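Local coordinates for mbGIPC protein (Monosiga brevicollis, PDB 6X1X) that probably binds short C-terminal peptide motifs of partner proteins through its PDZ domain, as expected of a GIPC-family signalling adaptor, at residues G4-L18 and K74-E88. Sequence-based numbering, arbitrary orientation. Where two conformers were deposited one is given.
Sequences GTEKTVKVIKDGPAL and KEIPIGSEFTMICVE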
loop_
_atom_site.group_PDB
_atom_site.type_symbol
_atom_site.label_atom_id
_atom_site.label_comp_id
_atom_site.label_asym_id
_atom_site.label_seq_id
_atom_site.Cartn_x
_atom_site.Cartn_y
_atom_site.Cartn_z
ATOM N N GLY A 4 7.803 -7.056 11.200
ATOM C CA GLY A 4 6.393 -7.112 10.859
ATOM C C GLY A 4 6.079 -8.132 9.781
ATOM O O GLY A 4 6.962 -8.537 9.027
ATOM N N THR A 5 4.814 -8.544 9.709
ATOM C CA THR A 5 4.389 -9.553 8.744
ATOM C C THR A 5 4.342 -8.956 7.343
ATOM O O THR A 5 3.630 -7.976 7.105
ATOM C CB THR A 5 3.013 -10.087 9.126
ATOM O OG1 THR A 5 3.099 -10.766 10.384
ATOM C CG2 THR A 5 2.499 -11.049 8.064
ATOM N N GLU A 6 5.070 -9.575 6.418
ATOM C CA GLU A 6 5.221 -9.101 5.050
ATOM C C GLU A 6 4.223 -9.813 4.142
ATOM O O GLU A 6 4.017 -11.025 4.261
ATOM C CB GLU A 6 6.651 -9.389 4.594
ATOM C CG GLU A 6 7.062 -8.724 3.315
ATOM C CD GLU A 6 8.564 -8.761 3.107
ATOM O OE1 GLU A 6 9.299 -8.275 3.995
ATOM O OE2 GLU A 6 9.007 -9.279 2.061
ATOM N N LYS A 7 3.602 -9.052 3.235
ATOM C CA LYS A 7 2.503 -9.533 2.406
ATOM C C LYS A 7 2.683 -9.052 0.975
ATOM O O LYS A 7 3.020 -7.888 0.744
ATOM C CB LYS A 7 1.161 -8.973 2.890
ATOM C CG LYS A 7 0.823 -9.297 4.324
ATOM C CD LYS A 7 -0.516 -8.711 4.706
ATOM C CE LYS A 7 -0.491 -7.190 4.737
ATOM N NZ LYS A 7 -1.725 -6.714 5.396
ATOM N N THR A 8 2.410 -9.938 0.019
ATOM C CA THR A 8 2.446 -9.598 -1.397
ATOM C C THR A 8 1.031 -9.304 -1.876
ATOM O O THR A 8 0.130 -10.141 -1.736
ATOM C CB THR A 8 3.047 -10.735 -2.218
ATOM O OG1 THR A 8 4.420 -10.905 -1.854
ATOM C CG2 THR A 8 2.958 -10.410 -3.706
ATOM N N VAL A 9 0.847 -8.128 -2.456
ATOM C CA VAL A 9 -0.439 -7.668 -2.957
ATOM C C VAL A 9 -0.291 -7.550 -4.471
ATOM O O VAL A 9 0.621 -6.872 -4.953
ATOM C CB VAL A 9 -0.803 -6.315 -2.326
ATOM C CG1 VAL A 9 -2.070 -5.784 -2.893
ATOM C CG2 VAL A 9 -0.926 -6.457 -0.814
ATOM N N LYS A 10 -1.149 -8.235 -5.226
ATOM C CA LYS A 10 -1.134 -8.162 -6.684
ATOM C C LYS A 10 -2.499 -7.686 -7.143
ATOM O O LYS A 10 -3.504 -8.356 -6.887
ATOM C CB LYS A 10 -0.799 -9.510 -7.322
ATOM C CG LYS A 10 -0.584 -9.417 -8.817
ATOM C CD LYS A 10 0.285 -10.555 -9.335
ATOM C CE LYS A 10 -0.514 -11.522 -10.190
ATOM N NZ LYS A 10 0.362 -12.467 -10.950
ATOM N N VAL A 11 -2.520 -6.551 -7.847
ATOM C CA VAL A 11 -3.707 -5.721 -8.020
ATOM C C VAL A 11 -3.788 -5.304 -9.476
ATOM O O VAL A 11 -2.769 -4.996 -10.097
ATOM C CB VAL A 11 -3.623 -4.457 -7.133
ATOM C CG1 VAL A 11 -4.819 -3.568 -7.341
ATOM C CG2 VAL A 11 -3.533 -4.836 -5.696
ATOM N N ILE A 12 -4.997 -5.251 -10.017
ATOM C CA ILE A 12 -5.225 -4.664 -11.332
ATOM C C ILE A 12 -5.711 -3.235 -11.140
ATOM O O ILE A 12 -6.734 -2.998 -10.486
ATOM C CB ILE A 12 -6.229 -5.484 -12.151
ATOM C CG1 ILE A 12 -5.630 -6.853 -12.464
ATOM C CG2 ILE A 12 -6.575 -4.748 -13.423
ATOM C CD1 ILE A 12 -6.478 -7.702 -13.373
ATOM N N LYS A 13 -4.989 -2.280 -11.718
ATOM C CA LYS A 13 -5.379 -0.875 -11.618
ATOM C C LYS A 13 -6.369 -0.604 -12.741
ATOM O O LYS A 13 -6.001 -0.145 -13.823
ATOM C CB LYS A 13 -4.151 0.019 -11.701
ATOM C CG LYS A 13 -4.471 1.485 -11.485
ATOM C CD LYS A 13 -3.212 2.340 -11.501
ATOM C CE LYS A 13 -3.566 3.809 -11.405
ATOM N NZ LYS A 13 -2.375 4.687 -11.553
ATOM N N ASP A 14 -7.649 -0.888 -12.486
ATOM C CA ASP A 14 -8.647 -0.858 -13.552
ATOM C C ASP A 14 -9.197 0.531 -13.830
ATOM O O ASP A 14 -9.941 0.698 -14.806
ATOM C CB ASP A 14 -9.803 -1.820 -13.252
ATOM C CG ASP A 14 -10.627 -1.394 -12.053
ATOM O OD1 ASP A 14 -11.388 -0.416 -12.169
ATOM O OD2 ASP A 14 -10.544 -2.048 -10.995
ATOM N N GLY A 15 -8.872 1.512 -13.002
ATOM C CA GLY A 15 -9.297 2.877 -13.189
ATOM C C GLY A 15 -8.249 3.790 -12.597
ATOM O O GLY A 15 -7.227 3.341 -12.079
ATOM N N PRO A 16 -8.492 5.100 -12.652
ATOM C CA PRO A 16 -7.446 6.065 -12.291
ATOM C C PRO A 16 -7.185 6.185 -10.803
ATOM O O PRO A 16 -6.192 6.823 -10.427
ATOM C CB PRO A 16 -7.988 7.387 -12.857
ATOM C CG PRO A 16 -9.463 7.207 -12.862
ATOM C CD PRO A 16 -9.671 5.765 -13.235
ATOM N N ALA A 17 -8.029 5.616 -9.943
ATOM C CA ALA A 17 -7.920 5.809 -8.502
ATOM C C ALA A 17 -7.961 4.465 -7.789
ATOM O O ALA A 17 -8.873 3.658 -8.016
ATOM C CB ALA A 17 -9.061 6.688 -7.988
ATOM N N LEU A 18 -7.006 4.240 -6.900
ATOM C CA LEU A 18 -6.946 2.990 -6.157
ATOM C C LEU A 18 -7.743 3.018 -4.869
ATOM O O LEU A 18 -8.075 1.946 -4.349
ATOM C CB LEU A 18 -5.495 2.655 -5.808
ATOM C CG LEU A 18 -4.609 2.345 -7.010
ATOM C CD1 LEU A 18 -3.148 2.378 -6.596
ATOM C CD2 LEU A 18 -4.957 0.989 -7.608
ATOM N N LYS A 74 0.549 6.409 -8.842
ATOM C CA LYS A 74 -0.208 7.231 -9.774
ATOM C C LYS A 74 0.228 6.980 -11.209
ATOM O O LYS A 74 -0.602 6.968 -12.125
ATOM C CB LYS A 74 0.016 8.696 -9.402
ATOM C CG LYS A 74 -0.705 9.708 -10.270
ATOM C CD LYS A 74 -0.418 11.132 -9.804
ATOM C CE LYS A 74 -0.884 11.360 -8.382
ATOM N NZ LYS A 74 -0.549 12.749 -7.927
ATOM N N GLU A 75 1.532 6.781 -11.421
ATOM C CA GLU A 75 2.067 6.631 -12.767
ATOM C C GLU A 75 1.704 5.306 -13.418
ATOM O O GLU A 75 1.738 5.211 -14.648
ATOM C CB GLU A 75 3.582 6.832 -12.768
ATOM C CG GLU A 75 3.940 8.292 -12.590
ATOM C CD GLU A 75 5.423 8.570 -12.381
ATOM O OE1 GLU A 75 6.252 7.625 -12.328
ATOM O OE2 GLU A 75 5.766 9.763 -12.260
ATOM N N ILE A 76 1.357 4.286 -12.638
ATOM C CA ILE A 76 1.000 2.983 -13.201
ATOM C C ILE A 76 -0.119 3.163 -14.217
ATOM O O ILE A 76 -1.162 3.740 -13.886
ATOM C CB ILE A 76 0.581 1.998 -12.103
ATOM C CG1 ILE A 76 1.765 1.709 -11.175
ATOM C CG2 ILE A 76 0.018 0.716 -12.723
ATOM C CD1 ILE A 76 1.398 0.970 -9.920
ATOM N N PRO A 77 0.048 2.709 -15.458
ATOM C CA PRO A 77 -1.009 2.913 -16.452
ATOM C C PRO A 77 -2.269 2.141 -16.098
ATOM O O PRO A 77 -2.219 1.023 -15.580
ATOM C CB PRO A 77 -0.384 2.396 -17.754
ATOM C CG PRO A 77 1.099 2.502 -17.528
ATOM C CD PRO A 77 1.284 2.186 -16.068
ATOM N N ILE A 78 -3.414 2.759 -16.385
ATOM C CA ILE A 78 -4.687 2.087 -16.187
ATOM C C ILE A 78 -4.720 0.823 -17.032
ATOM O O ILE A 78 -4.302 0.814 -18.200
ATOM C CB ILE A 78 -5.833 3.054 -16.525
ATOM C CG1 ILE A 78 -5.849 4.211 -15.525
ATOM C CG2 ILE A 78 -7.164 2.322 -16.531
ATOM C CD1 ILE A 78 -6.772 5.332 -15.919
ATOM N N GLY A 79 -5.200 -0.261 -16.428
ATOM C CA GLY A 79 -5.230 -1.561 -17.055
ATOM C C GLY A 79 -4.061 -2.443 -16.690
ATOM O O GLY A 79 -4.094 -3.646 -16.985
ATOM N N SER A 80 -3.044 -1.888 -16.048
ATOM C CA SER A 80 -1.867 -2.652 -15.676
ATOM C C SER A 80 -2.079 -3.370 -14.357
ATOM O O SER A 80 -2.722 -2.850 -13.444
ATOM C CB SER A 80 -0.680 -1.711 -15.487
ATOM O OG SER A 80 -0.412 -0.965 -16.654
ATOM N N GLU A 81 -1.510 -4.558 -14.259
ATOM C CA GLU A 81 -1.324 -5.191 -12.965
ATOM C C GLU A 81 -0.081 -4.609 -12.310
ATOM O O GLU A 81 0.847 -4.149 -12.983
ATOM C CB GLU A 81 -1.130 -6.697 -13.135
ATOM C CG GLU A 81 -2.270 -7.398 -13.855
ATOM C CD GLU A 81 -2.017 -8.882 -14.046
ATOM O OE1 GLU A 81 -1.196 -9.448 -13.295
ATOM O OE2 GLU A 81 -2.638 -9.479 -14.953
ATOM N N PHE A 82 -0.074 -4.601 -10.981
ATOM C CA PHE A 82 1.120 -4.217 -10.245
ATOM C C PHE A 82 1.194 -5.047 -8.980
ATOM O O PHE A 82 0.195 -5.615 -8.524
ATOM C CB PHE A 82 1.182 -2.710 -9.940
ATOM C CG PHE A 82 0.143 -2.228 -8.947
ATOM C CD1 PHE A 82 -1.142 -1.925 -9.361
ATOM C CD2 PHE A 82 0.471 -2.057 -7.608
ATOM C CE1 PHE A 82 -2.088 -1.466 -8.448
ATOM C CE2 PHE A 82 -0.472 -1.593 -6.690
ATOM C CZ PHE A 82 -1.749 -1.303 -7.113
ATOM N N THR A 83 2.394 -5.112 -8.414
ATOM C CA THR A 83 2.630 -5.800 -7.156
ATOM C C THR A 83 3.126 -4.802 -6.119
ATOM O O THR A 83 3.854 -3.859 -6.435
ATOM C CB THR A 83 3.622 -6.955 -7.337
ATOM O OG1 THR A 83 3.041 -7.946 -8.192
ATOM C CG2 THR A 83 3.959 -7.610 -6.007
ATOM N N MET A 84 2.702 -5.001 -4.875
ATOM C CA MET A 84 3.075 -4.127 -3.781
ATOM C C MET A 84 3.357 -5.017 -2.586
ATOM O O MET A 84 2.569 -5.921 -2.288
ATOM C CB MET A 84 1.925 -3.160 -3.490
ATOM C CG MET A 84 2.240 -2.083 -2.479
ATOM S SD MET A 84 0.960 -0.818 -2.515
ATOM C CE MET A 84 -0.499 -1.772 -2.092
ATOM N N ILE A 85 4.496 -4.809 -1.943
ATOM C CA ILE A 85 4.832 -5.524 -0.723
ATOM C C ILE A 85 4.443 -4.630 0.436
ATOM O O ILE A 85 4.932 -3.497 0.550
ATOM C CB ILE A 85 6.323 -5.882 -0.668
ATOM C CG1 ILE A 85 6.725 -6.681 -1.907
ATOM C CG2 ILE A 85 6.622 -6.662 0.597
ATOM C CD1 ILE A 85 6.000 -7.997 -2.051
ATOM N N CYS A 86 3.542 -5.124 1.275
ATOM C CA CYS A 86 3.062 -4.404 2.438
ATOM C C CYS A 86 3.532 -5.127 3.691
ATOM O O CYS A 86 3.666 -6.355 3.705
ATOM C CB CYS A 86 1.535 -4.309 2.424
ATOM S SG CYS A 86 0.903 -3.301 1.058
ATOM N N VAL A 87 3.814 -4.356 4.736
ATOM C CA VAL A 87 4.281 -4.901 6.005
ATOM C C VAL A 87 3.327 -4.446 7.095
ATOM O O VAL A 87 3.073 -3.246 7.247
ATOM C CB VAL A 87 5.721 -4.463 6.321
ATOM C CG1 VAL A 87 6.179 -5.081 7.627
ATOM C CG2 VAL A 87 6.655 -4.856 5.189
ATOM N N GLU A 88 2.797 -5.394 7.834
ATOM C CA GLU A 88 1.867 -5.065 8.899
ATOM C C GLU A 88 2.635 -4.606 10.133
ATOM O O GLU A 88 3.661 -5.195 10.483
ATOM C CB GLU A 88 1.047 -6.292 9.274
ATOM C CG GLU A 88 0.285 -6.907 8.129
ATOM C CD GLU A 88 -0.764 -7.891 8.603
ATOM O OE1 GLU A 88 -1.053 -7.906 9.820
ATOM O OE2 GLU A 88 -1.301 -8.642 7.762
HETATM O O HOH W 1 3.219 -7.787 11.954
HETATM O O HOH W 2 1.586 -11.104 -13.095
#
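The Phe82 ring carries Val11 over one face, with CB of Val11 4.0 Å from the ring centroid in a CH-pi contact, while CD2 of Leu18 meets the ring at its edge. With CG set between the backbone N and the carbonyl carbon (chi1 68°), the ring leans across the strand pair and lies beside Val11, its hydrogen-bonded partner. The flat carboxylate of Glu88 is approached from above its plane by Lys7, whose NZ forms a salt bridge to OE2 at 3.1 Å. Lysine suits this place because its long chain, bent at chi3, also reaches Asp51; an alanine here would probably leave both carboxylates without their shared positive partner.

Strands 6-12 and 81-87 pair antiparallel, with two backbone bonds in each of the pairs Lys7-Cys86, Val9-Met84 and Val11-Phe82. Apolar residues suit the buried face: CG2 of Val9 touches SG of Cys86 at 4.1 Å. On the exposed face, CG of Glu6 packs on CG2 of Ile85 at 3.4 Å.

Next along the chain, Lys13 bonds Ser80 O through its backbone N, and its side chain runs fully extended; NZ donates in the carbonyl plane to Ile76 O at 2.8 Å and also to Leu73 O, so the buried ammonium is satisfied by backbone carbonyls. Gly79, with phi 96°, fits the type II turn Pro77-Ser80, and its N bonds Lys13 O.

In the PDZ fold this pair joins the N-terminal strand, outermost in its sheet, to the last one; strand 52-56 flanks 81-87 on its other side, and Lys13 ties the first strand's end to that of helix 66-75.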